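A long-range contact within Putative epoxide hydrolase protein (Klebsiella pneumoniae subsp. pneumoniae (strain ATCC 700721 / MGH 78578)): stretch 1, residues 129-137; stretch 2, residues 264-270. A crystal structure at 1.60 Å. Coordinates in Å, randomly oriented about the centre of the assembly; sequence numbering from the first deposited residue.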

# COMPACT_ATOMS: atom_id res chain seq x y z
N SER A 129 11.68 5.10 -9.88
CA SER A 129 12.35 4.57 -8.71
C SER A 129 11.24 4.19 -7.73
O SER A 129 10.08 4.56 -7.93
CB SER A 129 13.26 5.57 -8.09
OG SER A 129 12.54 6.70 -7.53
N LEU A 130 11.63 3.43 -6.75
CA LEU A 130 10.73 2.81 -5.78
C LEU A 130 11.20 2.94 -4.34
O LEU A 130 12.39 2.78 -4.06
CB LEU A 130 10.68 1.31 -6.12
CG LEU A 130 9.89 0.40 -5.23
CD1 LEU A 130 8.40 0.78 -5.21
CD2 LEU A 130 10.10 -1.08 -5.61
N VAL A 131 10.29 3.36 -3.44
CA VAL A 131 10.50 3.27 -2.03
C VAL A 131 9.53 2.21 -1.52
O VAL A 131 8.33 2.36 -1.63
CB VAL A 131 10.30 4.60 -1.28
CG1 VAL A 131 10.43 4.41 0.20
CG2 VAL A 131 11.35 5.59 -1.76
N SER A 132 10.08 1.11 -1.01
CA SER A 132 9.25 -0.03 -0.58
C SER A 132 9.50 -0.31 0.89
O SER A 132 10.53 -0.90 1.28
CB SER A 132 9.57 -1.26 -1.45
OG SER A 132 8.64 -2.31 -1.22
N VAL A 133 8.55 0.07 1.73
CA VAL A 133 8.70 -0.17 3.14
C VAL A 133 8.53 -1.69 3.43
O VAL A 133 7.58 -2.31 2.93
CB VAL A 133 7.67 0.57 4.00
CG1 VAL A 133 7.79 0.21 5.48
CG2 VAL A 133 7.76 2.06 3.78
N SER A 134 9.44 -2.23 4.20
CA SER A 134 9.50 -3.69 4.53
C SER A 134 9.95 -4.56 3.38
O SER A 134 9.80 -5.78 3.46
CB SER A 134 8.23 -4.21 5.21
OG SER A 134 7.97 -3.42 6.38
N GLY A 135 10.52 -3.97 2.32
CA GLY A 135 11.23 -4.75 1.35
C GLY A 135 10.36 -5.28 0.22
O GLY A 135 9.63 -4.57 -0.42
N TYR A 136 10.59 -6.55 -0.09
CA TYR A 136 9.98 -7.18 -1.26
C TYR A 136 8.75 -7.91 -0.73
O TYR A 136 8.85 -8.94 -0.03
CB TYR A 136 10.95 -8.19 -1.89
CG TYR A 136 10.43 -8.85 -3.17
CD1 TYR A 136 10.64 -8.25 -4.42
CD2 TYR A 136 9.83 -10.08 -3.13
CE1 TYR A 136 10.23 -8.86 -5.59
CE2 TYR A 136 9.42 -10.72 -4.31
CZ TYR A 136 9.64 -10.12 -5.52
OH TYR A 136 9.19 -10.76 -6.66
N LEU A 137 7.57 -7.43 -1.10
CA LEU A 137 6.31 -7.93 -0.55
C LEU A 137 5.44 -8.69 -1.56
O LEU A 137 4.34 -9.03 -1.21
CB LEU A 137 5.51 -6.79 0.05
CG LEU A 137 6.15 -6.12 1.26
CD1 LEU A 137 5.20 -5.22 1.97
CD2 LEU A 137 6.72 -7.14 2.20
N SER A 264 17.16 -10.76 3.97
CA SER A 264 16.38 -11.77 3.26
C SER A 264 15.91 -11.33 1.89
O SER A 264 15.62 -12.17 1.00
CB SER A 264 15.22 -12.29 4.10
OG SER A 264 14.09 -11.40 4.13
N TYR A 265 15.77 -10.00 1.71
CA TYR A 265 15.25 -9.49 0.44
C TYR A 265 16.29 -8.72 -0.37
O TYR A 265 15.94 -8.17 -1.44
CB TYR A 265 13.94 -8.71 0.59
CG TYR A 265 13.93 -7.63 1.63
CD1 TYR A 265 14.59 -6.42 1.43
CD2 TYR A 265 13.11 -7.75 2.75
CE1 TYR A 265 14.51 -5.41 2.38
CE2 TYR A 265 13.00 -6.75 3.70
CZ TYR A 265 13.69 -5.55 3.51
OH TYR A 265 13.59 -4.55 4.47
N ARG A 266 17.54 -8.73 0.04
CA ARG A 266 18.58 -7.94 -0.69
C ARG A 266 18.61 -8.30 -2.18
O ARG A 266 18.62 -7.41 -3.03
CB ARG A 266 19.94 -8.09 -0.06
CG ARG A 266 21.06 -7.49 -0.88
CD ARG A 266 20.96 -5.99 -0.99
NE ARG A 266 21.91 -5.39 -1.93
CZ ARG A 266 21.69 -5.18 -3.24
NH1 ARG A 266 20.60 -5.54 -3.81
NH2 ARG A 266 22.60 -4.57 -3.98
N ALA A 267 18.57 -9.60 -2.44
CA ALA A 267 18.76 -10.05 -3.80
C ALA A 267 17.50 -10.02 -4.62
O ALA A 267 17.55 -10.41 -5.79
CB ALA A 267 19.35 -11.47 -3.78
N LYS A 268 16.41 -9.46 -4.09
CA LYS A 268 15.22 -9.23 -4.90
C LYS A 268 15.27 -7.92 -5.64
O LYS A 268 14.40 -7.69 -6.50
CB LYS A 268 13.97 -9.28 -4.06
CG LYS A 268 13.80 -10.52 -3.23
CD LYS A 268 13.93 -11.75 -4.08
CE LYS A 268 12.84 -11.91 -5.11
NZ LYS A 268 13.05 -13.19 -5.87
N PHE A 269 16.28 -7.11 -5.44
CA PHE A 269 16.36 -5.79 -6.08
C PHE A 269 17.70 -5.79 -6.86
O PHE A 269 18.78 -5.80 -6.22
CB PHE A 269 16.34 -4.74 -5.03
CG PHE A 269 15.06 -4.71 -4.26
CD1 PHE A 269 13.93 -4.10 -4.80
CD2 PHE A 269 14.96 -5.38 -3.09
CE1 PHE A 269 12.73 -4.15 -4.11
CE2 PHE A 269 13.73 -5.41 -2.39
CZ PHE A 269 12.65 -4.77 -2.89
N THR A 270 17.60 -5.92 -8.17
CA THR A 270 18.74 -6.18 -8.99
C THR A 270 19.35 -4.95 -9.63
O THR A 270 20.33 -5.11 -10.36
CB THR A 270 18.41 -7.22 -10.06
OG1 THR A 270 17.24 -6.83 -10.79
CG2 THR A 270 18.15 -8.57 -9.43

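The two stretches meet without a single hydrogen bond between them. The contact consists of packing between aromatic rings, aliphatic carbons and backbone, and buries 338 Å² summed over both sides.

Along stretch 1 the contact begins lightly. Ser-129 and Val-131 lie out of reach of the other stretch, whereas Leu-130, on the same strand, directs its CA-to-CB bond toward it. With chi1 t and chi2 p, its CD2 comes to 4.3 Å from CE1 of Phe-269, meeting that ring at the edge, near its plane. The contact is loose, and only 17 Å² of Leu-130 is covered.

Ser-132 also points toward stretch 2, but its CB stays 4.9 Å from Phe-269 CZ, and its part in the contact is indirect. It opens a type II beta turn that runs to Gly-135, closed by a backbone hydrogen bond from Gly-135 N to Ser-132 O at 3.2 Å. Val-133 points away and makes no contact.

The turn presents backbone to Tyr-265. The CA-to-CB bond of Ser-134 points away, yet its O lies 3.4 Å from Tyr-265 CE2, in an oblique position relative to the ring. That carbonyl oxygen is buried by the contact and has no hydrogen-bonding partner in the model.

Gly-135 makes the most sharply defined contact with this ring. Its CA sits 3.4 Å from Tyr-265 CZ and equally far from the ring centroid, only 13° off the normal, as expected for a CH-pi interaction over the face. The absence of a side chain matters here: an ideal CB would fall 2.1 Å from Tyr-265 CE2, a clash. The backbone angles, phi 89° and psi -136°, independently call for glycine, since a CB would also be jammed against the preceding carbonyl oxygen. Gly-135 C additionally approaches Phe-269 CZ at 3.9 Å, at the edge of that ring.

Tyr-136 has the largest covered area, 93 Å², and touches three residues. Its N lies over the face of Tyr-265, 3.9 Å from CG, and is the same distance from Phe-269 CZ; like Ser-134 O, it is buried without a partner. Its CB packs 3.9 Å from both Tyr-265 CB and Phe-269 CZ. The CA-to-CB bond of Phe-269 points sideways, but the end of its ring comes nearer, placing CZ at the edge of the Tyr-136 ring.

Lys-268 covers one face of that ring. Tyr-136 CD1 is 3.5 Å from Lys-268 CB, and the m, m, m, t side chain carries CE to 3.8 Å from the Tyr-136 ring centroid, 16° off the normal. This is CH-pi packing by the aliphatic chain; NZ, 5.0 Å from the same centroid, adds at most a weak cation-pi attraction.

The CA-to-CB bond of Leu-137 points away; the end of the side chain comes nearer but still makes no contact.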